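Local structure of beta-glucosidase (Pseudoalteromonas sp., 3F95) at residues Q66-L71 with R155-N160. The protein probably acts as a beta-glucosidase that hydrolyses beta-glucans, this chain being its extra C-terminal beta-sandwich domain rather than the hydrolase modules. Sequence-based numbering, arbitrary orientation.
Sequences QAALSL and RITSQN
Ala67 and Leu69 face Ser158 and Ile156 as hydrogen-bonded pairs of an antiparallel sheet, each pair closed by two backbone bonds. The ring at Leu69 is the tighter: its N lies 2.8 Å from Ile156 O, and Ile156 N lies 2.7 Å from Leu69 O. At the other ring Ser158 N reaches Ala67 O over 3.2 Å, nearly straight at 165°. CA-H...O contacts fill in between, as from Ala68 CA to Ile156 O at 3.2 Å; Ala67 O also accepts from the indole NE1 of Trp63.

On the face of Ala68, Ser70, Arg155 and Thr157, Ser70 OG sits 3.4 Å from Arg155 CG, which is anti to the backbone N (chi1 179°). Asp152 OD2 pairs with Arg155 NE in a salt bridge and weakly hydrogen-bonds Ser70 OG, linking both strands. Ala68 CB meets Thr157 OG1 at 3.5 Å; the Gln66 chain bends at chi2 (69°), and NE2 lies 3.3 Å from Thr157 CG2.

Leu69 and Ile156 point to the other face, against Trp63 and Ile165 of the opposing sheet; there Gly101 O satisfies the buried Ser158 OG. Backbone bonds thus join the strands, Leu69 and Ile156 pack between the sheets, and Ala68, Thr157 and Arg155 remain partly exposed.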
# COMPACT_ATOMS: atom_id res chain seq x y z
N GLN A 66 15.92 -0.97 -6.05
CA GLN A 66 15.51 -1.50 -4.75
C GLN A 66 14.99 -0.43 -3.78
O GLN A 66 15.72 0.48 -3.42
CB GLN A 66 16.68 -2.23 -4.11
CG GLN A 66 16.32 -2.84 -2.77
CD GLN A 66 15.35 -4.02 -2.89
OE1 GLN A 66 15.32 -4.72 -3.91
NE2 GLN A 66 14.58 -4.25 -1.85
N ALA A 67 13.73 -0.57 -3.35
CA ALA A 67 13.13 0.42 -2.45
C ALA A 67 11.84 -0.12 -1.89
O ALA A 67 11.25 -1.03 -2.50
CB ALA A 67 12.85 1.72 -3.19
N ALA A 68 11.46 0.40 -0.72
CA ALA A 68 10.18 0.06 -0.07
C ALA A 68 9.34 1.33 0.05
O ALA A 68 9.80 2.36 0.54
CB ALA A 68 10.41 -0.54 1.29
N LEU A 69 8.10 1.21 -0.38
CA LEU A 69 7.10 2.23 -0.13
C LEU A 69 6.24 1.73 1.02
O LEU A 69 5.79 0.57 0.99
CB LEU A 69 6.18 2.38 -1.33
CG LEU A 69 4.98 3.29 -1.05
CD1 LEU A 69 5.42 4.79 -0.96
CD2 LEU A 69 3.86 3.04 -2.04
N SER A 70 6.02 2.57 2.02
CA SER A 70 5.05 2.24 3.08
C SER A 70 4.01 3.34 3.24
O SER A 70 4.28 4.53 2.99
CB SER A 70 5.78 2.04 4.42
OG SER A 70 6.71 0.96 4.33
N LEU A 71 2.81 2.93 3.64
CA LEU A 71 1.85 3.84 4.22
C LEU A 71 1.93 3.53 5.72
O LEU A 71 1.61 2.40 6.15
CB LEU A 71 0.45 3.58 3.66
CG LEU A 71 -0.69 4.38 4.27
CD1 LEU A 71 -0.50 5.87 4.08
CD2 LEU A 71 -2.03 3.89 3.66
N ARG A 155 3.32 -2.10 3.04
CA ARG A 155 4.68 -1.90 2.59
C ARG A 155 4.82 -2.64 1.27
O ARG A 155 4.46 -3.82 1.18
CB ARG A 155 5.66 -2.43 3.64
CG ARG A 155 7.12 -2.29 3.26
CD ARG A 155 8.04 -3.07 4.22
NE ARG A 155 7.77 -2.73 5.60
CZ ARG A 155 7.79 -3.58 6.62
NH1 ARG A 155 8.09 -4.87 6.44
NH2 ARG A 155 7.53 -3.13 7.83
N ILE A 156 5.28 -1.95 0.24
CA ILE A 156 5.54 -2.60 -1.06
C ILE A 156 7.03 -2.45 -1.36
O ILE A 156 7.57 -1.35 -1.36
CB ILE A 156 4.69 -1.97 -2.18
CG1 ILE A 156 3.19 -2.16 -1.86
CG2 ILE A 156 5.06 -2.59 -3.55
CD1 ILE A 156 2.28 -1.31 -2.73
N THR A 157 7.68 -3.58 -1.60
CA THR A 157 9.11 -3.63 -1.89
C THR A 157 9.35 -4.24 -3.27
O THR A 157 8.77 -5.30 -3.60
CB THR A 157 9.84 -4.42 -0.79
OG1 THR A 157 9.52 -3.85 0.49
CG2 THR A 157 11.35 -4.34 -1.01
N SER A 158 10.20 -3.59 -4.06
CA SER A 158 10.54 -4.06 -5.41
C SER A 158 11.80 -3.33 -5.91
O SER A 158 12.30 -2.42 -5.23
CB SER A 158 9.34 -3.85 -6.36
OG SER A 158 9.55 -4.50 -7.64
N GLN A 159 12.30 -3.72 -7.07
CA GLN A 159 13.41 -3.01 -7.72
C GLN A 159 12.94 -2.30 -8.98
O GLN A 159 13.55 -1.35 -9.45
CB GLN A 159 14.54 -3.97 -8.12
CG GLN A 159 15.13 -4.73 -6.97
CD GLN A 159 16.16 -5.74 -7.42
OE1 GLN A 159 15.85 -6.91 -7.64
NE2 GLN A 159 17.40 -5.29 -7.57
N ASN A 160 11.84 -2.78 -9.55
CA ASN A 160 11.37 -2.21 -10.80
C ASN A 160 9.89 -2.51 -10.97
O ASN A 160 9.51 -3.67 -11.08
CB ASN A 160 12.17 -2.79 -11.97
CG ASN A 160 11.99 -2.00 -13.21
OD1 ASN A 160 10.92 -2.02 -13.83
ND2 ASN A 160 13.04 -1.28 -13.60